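Local structure of hydrophilic protein, virA protein (3BO6) at residues P3-N9 / E194-G198; Y40-R44 / V116-R121; S87-Q92 / L171-P177; V181-W186 / Y215-A219. The protein acts as a virulence effector of the SpvC phosphothreonine lyase type, probably removing phosphate from phosphothreonine by beta-elimination. One frame throughout, in Å; residues are numbered along the deposited sequence. Where two conformers were deposited one is given.

The four contacts lie around one seven-stranded antiparallel sheet and its helices. Contact 3 touches both contact 2 and contact 4, which stay about 17 Å apart at their nearest atoms. Met119 CE of contact 2 packs on Arg90 CG of contact 3 at 3.6 Å. Tyr176 OH of contact 3 lies 2.7 Å from Trp186 O of contact 4, a probable hydrogen bond, and the rings of Tyr176 and His182 stack. Contact 1 touches none of the others; its nearest atoms are about 7 Å from contact 4. Contacts 1 and 2 lie on opposite sides of the chain's centre, with their own centres 31 Å apart. Contacts 3 and 4 both use the long loop between helix 149-168 and strand 189-193.

Contact 1: residues P3-N9 / E194-G198; sequences PQMSATN and ELRSG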
loop_
_atom_site.group_PDB
_atom_site.type_symbol
_atom_site.label_atom_id
_atom_site.label_comp_id
_atom_site.label_asym_id
_atom_site.label_seq_id
_atom_site.Cartn_x
_atom_site.Cartn_y
_atom_site.Cartn_z
ATOM N N PRO A 3 3.083 -5.595 -22.714
ATOM C CA PRO A 3 3.019 -5.729 -21.253
ATOM C C PRO A 3 2.145 -6.917 -20.851
ATOM O O PRO A 3 1.234 -7.279 -21.597
ATOM C CB PRO A 3 2.354 -4.421 -20.811
ATOM C CG PRO A 3 2.659 -3.452 -21.907
ATOM C CD PRO A 3 2.674 -4.256 -23.172
ATOM N N GLN A 4 2.424 -7.506 -19.692
ATOM C CA GLN A 4 1.645 -8.632 -19.170
ATOM C C GLN A 4 0.195 -8.260 -18.839
ATOM O O GLN A 4 -0.068 -7.416 -17.976
ATOM C CB GLN A 4 2.318 -9.213 -17.926
ATOM C CG GLN A 4 1.542 -10.347 -17.263
ATOM C CD GLN A 4 1.680 -11.664 -18.002
ATOM O OE1 GLN A 4 2.568 -11.831 -18.837
ATOM N NE2 GLN A 4 0.802 -12.612 -17.691
ATOM N N MET A 5 -0.733 -8.917 -19.527
ATOM C CA MET A 5 -2.164 -8.708 -19.358
ATOM C C MET A 5 -2.628 -9.390 -18.075
ATOM O O MET A 5 -2.023 -10.367 -17.626
ATOM C CB MET A 5 -2.880 -9.334 -20.561
ATOM C CG MET A 5 -4.114 -8.624 -21.059
ATOM S SD MET A 5 -4.382 -9.012 -22.809
ATOM C CE MET A 5 -6.046 -8.402 -23.054
ATOM N N SER A 6 -3.691 -8.865 -17.473
ATOM C CA SER A 6 -4.352 -9.536 -16.354
ATOM C C SER A 6 -5.875 -9.440 -16.490
ATOM O O SER A 6 -6.405 -8.434 -16.970
ATOM C CB SER A 6 -3.890 -8.949 -15.019
ATOM O OG SER A 6 -4.384 -7.632 -14.841
ATOM N N ALA A 7 -6.582 -10.490 -16.076
ATOM C CA ALA A 7 -8.041 -10.467 -16.112
ATOM C C ALA A 7 -8.587 -9.341 -15.235
ATOM O O ALA A 7 -9.573 -8.701 -15.572
ATOM C CB ALA A 7 -8.622 -11.814 -15.687
ATOM N N THR A 8 -7.935 -9.110 -14.100
ATOM C CA THR A 8 -8.313 -8.027 -13.201
ATOM C C THR A 8 -8.301 -6.681 -13.927
ATOM O O THR A 8 -9.249 -5.890 -13.830
ATOM C CB THR A 8 -7.377 -7.974 -12.004
ATOM O OG1 THR A 8 -7.420 -9.229 -11.310
ATOM C CG2 THR A 8 -7.784 -6.842 -11.062
ATOM N N ASN A 9 -7.222 -6.426 -14.655
ATOM C CA ASN A 9 -7.079 -5.174 -15.383
ATOM C C ASN A 9 -8.070 -5.072 -16.562
ATOM O O ASN A 9 -8.638 -4.012 -16.812
ATOM C CB ASN A 9 -5.632 -5.004 -15.843
ATOM C CG ASN A 9 -5.352 -3.613 -16.367
ATOM O OD1 ASN A 9 -5.724 -2.621 -15.745
ATOM N ND2 ASN A 9 -4.675 -3.532 -17.504
ATOM N N GLU A 194 3.179 -4.291 -10.478
ATOM C CA GLU A 194 4.272 -5.263 -10.639
ATOM C C GLU A 194 4.291 -5.966 -11.982
ATOM O O GLU A 194 5.353 -6.374 -12.445
ATOM C CB GLU A 194 4.162 -6.371 -9.589
ATOM C CG GLU A 194 4.459 -5.953 -8.209
ATOM C CD GLU A 194 4.722 -7.139 -7.297
ATOM O OE1 GLU A 194 4.793 -6.917 -6.082
ATOM O OE2 GLU A 194 4.833 -8.280 -7.795
ATOM N N LEU A 195 3.127 -6.175 -12.581
ATOM C CA LEU A 195 3.053 -6.952 -13.808
ATOM C C LEU A 195 3.547 -6.138 -14.999
ATOM O O LEU A 195 4.059 -6.696 -15.974
ATOM C CB LEU A 195 1.607 -7.390 -14.073
ATOM C CG LEU A 195 0.918 -8.264 -13.021
ATOM C CD1 LEU A 195 -0.516 -8.618 -13.411
ATOM C CD2 LEU A 195 1.726 -9.530 -12.764
ATOM N N ARG A 196 3.367 -4.825 -14.937
ATOM C CA ARG A 196 3.596 -3.969 -16.089
ATOM C C ARG A 196 4.563 -2.807 -15.845
ATOM O O ARG A 196 4.558 -1.822 -16.578
ATOM C CB ARG A 196 2.254 -3.471 -16.657
ATOM C CG ARG A 196 1.368 -4.619 -17.157
ATOM C CD ARG A 196 0.011 -4.146 -17.640
ATOM N NE ARG A 196 -0.838 -3.748 -16.525
ATOM C CZ ARG A 196 -1.607 -4.567 -15.816
ATOM N NH1 ARG A 196 -1.680 -5.865 -16.115
ATOM N NH2 ARG A 196 -2.353 -4.074 -14.826
ATOM N N SER A 197 5.395 -2.928 -14.815
ATOM C CA SER A 197 6.478 -1.989 -14.579
ATOM C C SER A 197 7.548 -2.726 -13.791
ATOM O O SER A 197 7.293 -3.814 -13.277
ATOM C CB SER A 197 5.994 -0.752 -13.809
ATOM O OG SER A 197 5.627 -1.091 -12.481
ATOM N N GLY A 198 8.733 -2.148 -13.680
ATOM C CA GLY A 198 9.752 -2.759 -12.840
ATOM C C GLY A 198 10.166 -1.897 -11.658
ATOM O O GLY A 198 10.088 -0.666 -11.715
HETATM O O HOH W 1 -3.581 -6.002 -12.942
#
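Arg196 carries the hydrogen bonds to segment 3-9. Its NH1 gives a bond of 2.9 Å to Gln4 O, with an N-H...O angle of 162°. The oxygen lies in the guanidinium plane, and the donor lies in the carbonyl plane. A weak second bond runs from NH1 to Ser6 OG at 3.5 Å. Water 1 links the same two side chains, 2.6 Å from Ser6 OG and 3.0 Å from Arg196 NH2. Ser6 OG also accepts from Asn9 N at 3.1 Å, which makes Ser6 the N-cap of helix 7-14.

Asn9 has a chi1 of -169°, which sets its amide beside its own carbonyl carbon and stacks it over one guanidinium face. The planes are 15° apart, and ND2 sits 3.5 Å above the group's centre.

The apolar contacts are few. Pro3 CB rests on Arg196 CG at 3.8 Å, and Leu195 CD1 reaches Ser6 CB.

Arg196 NE forms a salt bridge with Glu212, so the guanidinium is held at several points. This surface contact ties the start of helix 7-14 to the loop that leaves edge strand 189-193 on its way to helix 206-210.

Contact 2: residues Y40-R44 / V116-R121; sequences YSGMR and VTDMER
One hydroxyl, Tyr40 OH, both gives and takes a backbone hydrogen bond at the Asx turn that follows strand 113-117 of the antiparallel sheet. It donates to Thr117 O at 2.6 Å, on a lone pair in the carbonyl plane. It accepts from Met119 N at 2.9 Å, with an N-H...O angle of 156°. The two backbone partners flank Asp118, which starts the turn: its OD1 accepts from Glu120 N at 3.0 Å. Helix 40-44 packs against this turn.

The chi1 of Tyr40, -180°, stretches the ring from the helix toward the strand end. The ring edge meets Val116, with CE1 4.0 Å from CG2 in one of the two valine conformers. Met119 CG lies against the hydroxyl. Around this group, Tyr40 also touches Met66 of the neighbouring strand 65-70 and Val93 and Pro94 of helix 93-104.

Arg44 adds charge to the contact. It has two conformers, and in one of them it grips Asp118 side-on in a salt bridge, NE to OD1 and NH2 to OD2. The guanidinium and carboxylate planes then stand 67° apart. NH2 uses the syn lone pair of OD2, whereas NE meets OD1 from above the carboxylate plane. Glu120 N reaches OD1 from the opposite face. In that conformer two donors hold this oxygen, which would favour a charged Asp118. Arg121 NH2 is then a like-charged neighbour of Arg44 NH2, 3.6 Å away. In the same conformer Glu120 CG covers one face of the Arg44 guanidinium near its middle, 3.8 Å from the plane.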
loop_
_atom_site.group_PDB
_atom_site.type_symbol
_atom_site.label_atom_id
_atom_site.label_comp_id
_atom_site.label_asym_id
_atom_site.label_seq_id
_atom_site.Cartn_x
_atom_site.Cartn_y
_atom_site.Cartn_z
ATOM N N TYR A 40 7.122 0.003 16.498
ATOM C CA TYR A 40 8.058 -0.354 15.441
ATOM C C TYR A 40 9.108 -1.354 15.941
ATOM O O TYR A 40 9.342 -2.400 15.316
ATOM C CB TYR A 40 8.736 0.900 14.895
ATOM C CG TYR A 40 9.724 0.608 13.787
ATOM C CD1 TYR A 40 9.294 0.273 12.520
ATOM C CD2 TYR A 40 11.086 0.666 14.023
ATOM C CE1 TYR A 40 10.201 0.020 11.501
ATOM C CE2 TYR A 40 12.002 0.411 13.015
ATOM C CZ TYR A 40 11.553 0.086 11.762
ATOM O OH TYR A 40 12.463 -0.191 10.757
ATOM N N SER A 41 9.750 -1.015 17.061
ATOM C CA SER A 41 10.801 -1.859 17.614
ATOM C C SER A 41 10.260 -3.235 18.021
ATOM O O SER A 41 10.938 -4.240 17.861
ATOM C CB SER A 41 11.471 -1.167 18.801
ATOM O OG SER A 41 12.544 -1.951 19.289
ATOM N N GLY A 42 9.030 -3.275 18.523
ATOM C CA GLY A 42 8.392 -4.531 18.877
ATOM C C GLY A 42 8.114 -5.410 17.674
ATOM O O GLY A 42 8.318 -6.630 17.701
ATOM N N MET A 43 7.632 -4.793 16.605
ATOM C CA MET A 43 7.404 -5.582 15.413
ATOM C C MET A 43 8.695 -6.245 14.916
ATOM O O MET A 43 8.647 -7.355 14.365
ATOM C CB MET A 43 6.732 -4.773 14.314
ATOM C CG MET A 43 6.381 -5.643 13.130
ATOM S SD MET A 43 5.113 -4.938 12.086
ATOM C CE MET A 43 4.993 -6.234 10.862
ATOM N N ARG A 44 9.851 -5.633 15.163
ATOM C CA ARG A 44 11.128 -6.268 14.830
ATOM C C ARG A 44 11.326 -7.593 15.572
ATOM O O ARG A 44 12.046 -8.489 15.099
ATOM C CB ARG A 44 12.289 -5.325 15.151
ATOM C CG ARG A 44 12.267 -4.002 14.394
ATOM C CD ARG A 44 13.572 -3.230 14.610
ATOM N NE ARG A 44 14.682 -3.871 13.920
ATOM C CZ ARG A 44 15.716 -4.455 14.516
ATOM N NH1 ARG A 44 15.816 -4.457 15.840
ATOM N NH2 ARG A 44 16.665 -5.022 13.779
ATOM N N VAL A 116 7.216 -3.217 6.196
ATOM C CA VAL A 116 7.976 -2.028 6.528
ATOM C C VAL A 116 9.458 -2.387 6.593
ATOM O O VAL A 116 9.826 -3.463 7.060
ATOM C CB VAL A 116 7.484 -1.379 7.862
ATOM C CG1 VAL A 116 7.717 -2.305 9.052
ATOM C CG2 VAL A 116 8.135 -0.037 8.082
ATOM N N THR A 117 10.316 -1.491 6.129
ATOM C CA THR A 117 11.716 -1.829 6.073
ATOM C C THR A 117 12.239 -1.828 7.502
ATOM O O THR A 117 11.832 -1.000 8.337
ATOM C CB THR A 117 12.404 -0.648 5.362
ATOM O OG1 THR A 117 11.859 -0.518 4.044
ATOM C CG2 THR A 117 13.939 -0.829 5.279
ATOM N N ASP A 118 13.151 -2.754 7.777
ATOM C CA ASP A 118 13.892 -2.767 9.032
ATOM C C ASP A 118 15.079 -1.828 8.889
ATOM O O ASP A 118 16.076 -2.145 8.212
ATOM C CB ASP A 118 14.376 -4.186 9.338
ATOM C CG ASP A 118 15.111 -4.278 10.676
ATOM O OD1 ASP A 118 15.497 -3.221 11.217
ATOM O OD2 ASP A 118 15.287 -5.408 11.159
ATOM N N MET A 119 15.006 -0.685 9.551
ATOM C CA MET A 119 15.988 0.371 9.347
ATOM C C MET A 119 17.347 0.049 9.970
ATOM O O MET A 119 18.338 0.714 9.677
ATOM C CB MET A 119 15.452 1.703 9.885
ATOM C CG MET A 119 14.186 2.188 9.150
ATOM S SD MET A 119 14.315 2.275 7.339
ATOM C CE MET A 119 15.422 3.653 7.141
ATOM N N GLU A 120 17.390 -0.964 10.827
ATOM C CA GLU A 120 18.661 -1.414 11.394
ATOM C C GLU A 120 19.443 -2.326 10.449
ATOM O O GLU A 120 20.655 -2.504 10.608
ATOM C CB GLU A 120 18.418 -2.122 12.726
ATOM C CG GLU A 120 17.746 -1.248 13.758
ATOM C CD GLU A 120 18.567 -0.021 14.099
ATOM O OE1 GLU A 120 17.969 1.061 14.268
ATOM O OE2 GLU A 120 19.811 -0.141 14.194
ATOM N N ARG A 121 18.764 -2.906 9.470
ATOM C CA ARG A 121 19.411 -3.866 8.572
ATOM C C ARG A 121 19.577 -3.327 7.153
ATOM O O ARG A 121 20.499 -3.718 6.437
ATOM C CB ARG A 121 18.595 -5.163 8.512
ATOM C CG ARG A 121 18.426 -5.878 9.843
ATOM C CD ARG A 121 19.730 -6.478 10.339
ATOM N NE ARG A 121 20.393 -5.630 11.328
ATOM C CZ ARG A 121 20.369 -5.850 12.640
ATOM N NH1 ARG A 121 21.003 -5.027 13.465
ATOM N NH2 ARG A 121 19.715 -6.894 13.131
#

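Contact 3: residues S87-Q92 / L171-P177; sequences SVQREQ and LMPGQYP
A single beta bridge joins Val88 to Pro173. Segment 87-92 links strand 82-86 to helix 93-104, and segment 171-177 lies in the loop between helix 149-168 and strand 189-193. The bonding is that of an antiparallel bridge, with Val88 and Pro173 a non-hydrogen-bonded pair. The bonds lie on either side of it. Gly174 N donates to Ser87 O at 3.1 Å, and Gln89 N donates to Met172 O at 2.9 Å. Both donors stand above the carbonyl planes. The first stands 66° out of the plane, not on a lone pair, despite its fairly straight N-H...O angle.

Two C-H...O contacts fill in the bridge. Val88 CA approaches Met172 O at 3.3 Å, and Gly174 CA approaches Val88 O at 3.2 Å. The close approach at Gly174 fits a residue without a side chain.

Gln92 sits at the N-cap position of helix 93-104. Its side chain is extended beyond CG (chi2 176°) and brings OE1 to Met172 N at 2.9 Å. This bond is nearly straight, 171°, and uses a lone pair in the amide carbonyl plane. Leu171 CD1 slides past the same chain, 3.6 Å from Gln92 CB. Leu171 also packs on Ala96 and Ala99 of the helix. Ser87 OG touches the backbone near Tyr176 but takes its hydrogen bond from Ala132 N.

Three N-H donors, Gly174 N, Gln89 N and Met172 N, are satisfied across the contact by neutral carbonyl or amide oxygens, so the joint does not depend on ionisation.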
loop_
_atom_site.group_PDB
_atom_site.type_symbol
_atom_site.label_atom_id
_atom_site.label_comp_id
_atom_site.label_asym_id
_atom_site.label_seq_id
_atom_site.Cartn_x
_atom_site.Cartn_y
_atom_site.Cartn_z
ATOM N N SER A 87 6.493 6.937 1.613
ATOM C CA SER A 87 7.835 7.498 1.801
ATOM C C SER A 87 7.839 8.579 2.873
ATOM O O SER A 87 7.154 9.606 2.738
ATOM C CB SER A 87 8.358 8.101 0.490
ATOM O OG SER A 87 8.420 7.122 -0.522
ATOM N N VAL A 88 8.586 8.334 3.941
ATOM C CA VAL A 88 8.832 9.358 4.951
ATOM C C VAL A 88 10.328 9.639 5.059
ATOM O O VAL A 88 11.162 8.934 4.459
ATOM C CB VAL A 88 8.256 8.954 6.326
ATOM C CG1 VAL A 88 6.745 8.736 6.239
ATOM C CG2 VAL A 88 8.959 7.715 6.879
ATOM N N GLN A 89 10.687 10.689 5.782
ATOM C CA GLN A 89 12.102 10.967 6.004
ATOM C C GLN A 89 12.766 9.752 6.675
ATOM O O GLN A 89 12.207 9.162 7.601
ATOM C CB GLN A 89 12.251 12.232 6.848
ATOM C CG GLN A 89 13.568 12.973 6.625
ATOM C CD GLN A 89 14.694 12.344 7.400
ATOM O OE1 GLN A 89 14.490 11.862 8.512
ATOM N NE2 GLN A 89 15.892 12.332 6.818
ATOM N N ARG A 90 13.955 9.389 6.193
ATOM C CA ARG A 90 14.649 8.173 6.624
ATOM C C ARG A 90 14.719 7.977 8.139
ATOM O O ARG A 90 14.530 6.875 8.626
ATOM C CB ARG A 90 16.058 8.143 6.025
ATOM C CG ARG A 90 16.892 6.901 6.382
ATOM C CD ARG A 90 18.230 6.872 5.628
ATOM N NE ARG A 90 19.039 8.068 5.871
ATOM C CZ ARG A 90 20.028 8.468 5.079
ATOM N NH1 ARG A 90 20.339 7.764 3.994
ATOM N NH2 ARG A 90 20.716 9.564 5.372
ATOM N N GLU A 91 14.977 9.048 8.882
ATOM C CA GLU A 91 15.126 8.943 10.334
ATOM C C GLU A 91 13.796 8.894 11.107
ATOM O O GLU A 91 13.784 8.741 12.337
ATOM C CB GLU A 91 16.012 10.089 10.854
ATOM C CG GLU A 91 17.517 9.904 10.577
ATOM C CD GLU A 91 17.917 10.190 9.134
ATOM O OE1 GLU A 91 17.490 11.223 8.587
ATOM O OE2 GLU A 91 18.674 9.383 8.545
ATOM N N GLN A 92 12.680 9.025 10.387
ATOM C CA GLN A 92 11.356 9.107 11.014
ATOM C C GLN A 92 10.495 7.838 10.851
ATOM O O GLN A 92 9.313 7.846 11.167
ATOM C CB GLN A 92 10.593 10.335 10.487
ATOM C CG GLN A 92 11.253 11.661 10.885
ATOM C CD GLN A 92 10.570 12.879 10.301
ATOM O OE1 GLN A 92 9.525 12.772 9.676
ATOM N NE2 GLN A 92 11.182 14.046 10.479
ATOM N N LEU A 171 4.910 14.049 10.244
ATOM C CA LEU A 171 5.936 13.338 9.495
ATOM C C LEU A 171 6.354 14.140 8.272
ATOM O O LEU A 171 5.516 14.730 7.604
ATOM C CB LEU A 171 5.409 11.976 9.033
ATOM C CG LEU A 171 5.504 10.776 9.981
ATOM C CD1 LEU A 171 6.951 10.543 10.425
ATOM C CD2 LEU A 171 4.566 10.910 11.189
ATOM N N MET A 172 7.651 14.161 7.988
ATOM C CA MET A 172 8.155 14.753 6.750
ATOM C C MET A 172 8.163 13.702 5.650
ATOM O O MET A 172 8.478 12.537 5.907
ATOM C CB MET A 172 9.578 15.273 6.955
ATOM C CG MET A 172 9.637 16.599 7.672
ATOM S SD MET A 172 8.703 17.832 6.758
ATOM C CE MET A 172 9.581 17.802 5.195
ATOM N N PRO A 173 7.814 14.099 4.414
ATOM C CA PRO A 173 7.919 13.164 3.286
ATOM C C PRO A 173 9.364 12.739 3.049
ATOM O O PRO A 173 10.295 13.489 3.378
ATOM C CB PRO A 173 7.444 13.995 2.094
ATOM C CG PRO A 173 6.472 14.998 2.712
ATOM C CD PRO A 173 7.100 15.340 4.046
ATOM N N GLY A 174 9.538 11.540 2.507
ATOM C CA GLY A 174 10.847 11.052 2.116
ATOM C C GLY A 174 11.069 11.212 0.629
ATOM O O GLY A 174 10.381 11.988 -0.040
ATOM N N GLN A 175 12.051 10.483 0.109
ATOM C CA GLN A 175 12.327 10.495 -1.322
ATOM C C GLN A 175 11.497 9.419 -2.006
ATOM O O GLN A 175 11.723 8.237 -1.775
ATOM C CB GLN A 175 13.807 10.204 -1.556
ATOM C CG GLN A 175 14.753 11.217 -0.940
ATOM C CD GLN A 175 16.201 10.920 -1.286
ATOM O OE1 GLN A 175 16.503 10.451 -2.386
ATOM N NE2 GLN A 175 17.105 11.188 -0.348
ATOM N N TYR A 176 10.543 9.812 -2.852
ATOM C CA TYR A 176 9.724 8.826 -3.556
ATOM C C TYR A 176 10.629 7.997 -4.477
ATOM O O TYR A 176 11.559 8.536 -5.086
ATOM C CB TYR A 176 8.702 9.469 -4.504
ATOM C CG TYR A 176 7.665 10.457 -3.998
ATOM C CD1 TYR A 176 6.428 10.032 -3.518
ATOM C CD2 TYR A 176 7.876 11.824 -4.130
ATOM C CE1 TYR A 176 5.447 10.961 -3.121
ATOM C CE2 TYR A 176 6.916 12.752 -3.738
ATOM C CZ TYR A 176 5.707 12.317 -3.234
ATOM O OH TYR A 176 4.754 13.245 -2.848
ATOM N N PRO A 177 10.320 6.706 -4.644
ATOM C CA PRO A 177 11.128 5.879 -5.553
ATOM C C PRO A 177 10.886 6.291 -7.000
ATOM O O PRO A 177 9.736 6.507 -7.392
ATOM C CB PRO A 177 10.599 4.460 -5.333
ATOM C CG PRO A 177 9.284 4.607 -4.595
ATOM C CD PRO A 177 9.246 5.962 -3.967
#

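Contact 4: residues V181-W186 / Y215-A219; sequences VHPENW and YRLMA
A trans chi1 (177°) carries the Tyr215 ring out from helix 213-219, with Val181 over one face and its edge turned to Trp186. Trp186 turns CG beside its own backbone N (chi1 -60°), which sends the indole to meet it. The pair is an offset edge-to-face stack, the edge of Tyr215 toward the face of Trp186. The ring centroids are 6.0 Å apart and the planes stand at 78°. Val181 CG2 makes a CH-pi contact with the tyrosine ring, 3.9 Å from its centroid. Ala219 CB lies over the opposite face.

Segment 181-186 belongs to the loop before strand 189-193, and Pro183 to Trp186 form a type I beta turn. Pro183 O accepts from both Trp186 N and His182 ND1, from opposite faces of its plane. The proline ring packs against the end of the helix, CG to Ala219 CB at 4.0 Å. Its CD and N each lie 3.1 Å from Tyr215 OH, as close packing.

Trp186 CH2 meets Met218 CB at 4.0 Å, at the indole edge. Met218 also packs on helix 149-168. Water 3 accepts from Trp186 NE1 at 2.9 Å and donates to Met218 O at 2.8 Å.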
loop_
_atom_site.group_PDB
_atom_site.type_symbol
_atom_site.label_atom_id
_atom_site.label_comp_id
_atom_site.label_asym_id
_atom_site.label_seq_id
_atom_site.Cartn_x
_atom_site.Cartn_y
_atom_site.Cartn_z
ATOM N N VAL A 181 4.700 6.310 -9.583
ATOM C CA VAL A 181 4.047 7.579 -9.923
ATOM C C VAL A 181 3.125 7.994 -8.785
ATOM O O VAL A 181 2.730 7.179 -7.950
ATOM C CB VAL A 181 3.232 7.499 -11.249
ATOM C CG1 VAL A 181 4.162 7.277 -12.453
ATOM C CG2 VAL A 181 2.175 6.403 -11.160
ATOM N N HIS A 182 2.815 9.283 -8.728
ATOM C CA HIS A 182 1.893 9.792 -7.725
ATOM C C HIS A 182 1.347 11.115 -8.244
ATOM O O HIS A 182 2.014 11.802 -9.020
ATOM C CB HIS A 182 2.601 10.011 -6.379
ATOM C CG HIS A 182 3.627 11.099 -6.411
ATOM N ND1 HIS A 182 3.351 12.400 -6.039
ATOM C CD2 HIS A 182 4.924 11.083 -6.787
ATOM C CE1 HIS A 182 4.442 13.134 -6.182
ATOM N NE2 HIS A 182 5.412 12.357 -6.627
ATOM N N PRO A 183 0.138 11.475 -7.811
ATOM C CA PRO A 183 -0.437 12.777 -8.185
ATOM C C PRO A 183 0.060 13.851 -7.223
ATOM O O PRO A 183 0.572 13.532 -6.151
ATOM C CB PRO A 183 -1.932 12.567 -7.973
ATOM C CG PRO A 183 -2.009 11.572 -6.863
ATOM C CD PRO A 183 -0.816 10.643 -7.057
ATOM N N GLU A 184 -0.115 15.117 -7.590
ATOM C CA GLU A 184 0.341 16.231 -6.755
ATOM C C GLU A 184 -0.198 16.177 -5.325
ATOM O O GLU A 184 0.491 16.591 -4.388
ATOM C CB GLU A 184 -0.037 17.568 -7.400
ATOM C CG GLU A 184 0.442 17.725 -8.831
ATOM C CD GLU A 184 -0.425 18.682 -9.629
ATOM O OE1 GLU A 184 -0.987 19.624 -9.026
ATOM O OE2 GLU A 184 -0.548 18.489 -10.857
ATOM N N ASN A 185 -1.399 15.633 -5.152
ATOM C CA ASN A 185 -2.034 15.628 -3.836
ATOM C C ASN A 185 -1.630 14.484 -2.903
ATOM O O ASN A 185 -2.076 14.434 -1.759
ATOM C CB ASN A 185 -3.552 15.676 -3.973
ATOM C CG ASN A 185 -4.075 14.639 -4.934
ATOM O OD1 ASN A 185 -3.831 14.712 -6.144
ATOM N ND2 ASN A 185 -4.805 13.666 -4.406
ATOM N N TRP A 186 -0.790 13.564 -3.378
ATOM C CA TRP A 186 -0.206 12.569 -2.463
ATOM C C TRP A 186 1.208 13.013 -2.108
ATOM O O TRP A 186 2.081 13.075 -2.975
ATOM C CB TRP A 186 -0.145 11.149 -3.043
ATOM C CG TRP A 186 -1.436 10.527 -3.430
ATOM C CD1 TRP A 186 -2.692 11.002 -3.198
ATOM C CD2 TRP A 186 -1.591 9.295 -4.138
ATOM N NE1 TRP A 186 -3.625 10.135 -3.729
ATOM C CE2 TRP A 186 -2.975 9.085 -4.323
ATOM C CE3 TRP A 186 -0.690 8.356 -4.650
ATOM C CZ2 TRP A 186 -3.481 7.963 -4.985
ATOM C CZ3 TRP A 186 -1.193 7.248 -5.312
ATOM C CH2 TRP A 186 -2.571 7.062 -5.480
ATOM N N TYR A 215 -4.674 2.811 -11.084
ATOM C CA TYR A 215 -4.106 4.080 -10.651
ATOM C C TYR A 215 -5.064 5.233 -10.932
ATOM O O TYR A 215 -5.273 6.102 -10.087
ATOM C CB TYR A 215 -2.773 4.345 -11.354
ATOM C CG TYR A 215 -2.186 5.694 -10.995
ATOM C CD1 TYR A 215 -1.614 5.903 -9.752
ATOM C CD2 TYR A 215 -2.213 6.762 -11.891
ATOM C CE1 TYR A 215 -1.070 7.127 -9.405
ATOM C CE2 TYR A 215 -1.675 8.001 -11.540
ATOM C CZ TYR A 215 -1.088 8.164 -10.297
ATOM O OH TYR A 215 -0.551 9.375 -9.926
ATOM N N ARG A 216 -5.663 5.241 -12.114
ATOM C CA ARG A 216 -6.599 6.303 -12.463
ATOM C C ARG A 216 -7.795 6.317 -11.509
ATOM O O ARG A 216 -8.276 7.381 -11.106
ATOM C CB ARG A 216 -7.051 6.149 -13.915
ATOM C CG ARG A 216 -5.890 6.277 -14.907
ATOM C CD ARG A 216 -6.362 6.199 -16.357
ATOM N NE ARG A 216 -7.195 7.350 -16.696
ATOM C CZ ARG A 216 -7.842 7.476 -17.848
ATOM N NH1 ARG A 216 -7.768 6.498 -18.744
ATOM N NH2 ARG A 216 -8.589 8.556 -18.075
ATOM N N LEU A 217 -8.247 5.131 -11.110
ATOM C CA LEU A 217 -9.348 5.029 -10.143
ATOM C C LEU A 217 -8.941 5.552 -8.758
ATOM O O LEU A 217 -9.778 6.049 -8.010
ATOM C CB LEU A 217 -9.827 3.584 -10.075
ATOM C CG LEU A 217 -10.529 3.112 -11.369
ATOM C CD1 LEU A 217 -10.655 1.584 -11.418
ATOM C CD2 LEU A 217 -11.902 3.759 -11.521
ATOM N N MET A 218 -7.654 5.461 -8.430
ATOM C CA MET A 218 -7.152 5.940 -7.141
ATOM C C MET A 218 -6.865 7.433 -7.160
ATOM O O MET A 218 -6.962 8.098 -6.114
ATOM C CB MET A 218 -5.849 5.216 -6.785
ATOM C CG MET A 218 -6.027 3.734 -6.484
ATOM S SD MET A 218 -7.113 3.354 -5.096
ATOM C CE MET A 218 -8.498 2.699 -6.020
ATOM N N ALA A 219 -6.486 7.953 -8.327
ATOM C CA ALA A 219 -5.876 9.289 -8.388
ATOM C C ALA A 219 -6.627 10.353 -9.177
ATOM O O ALA A 219 -6.474 11.539 -8.897
ATOM C CB ALA A 219 -4.426 9.192 -8.892
HETATM O O HOH W 2 -6.162 12.326 -6.187
HETATM O O HOH W 3 -6.502 10.190 -4.313
#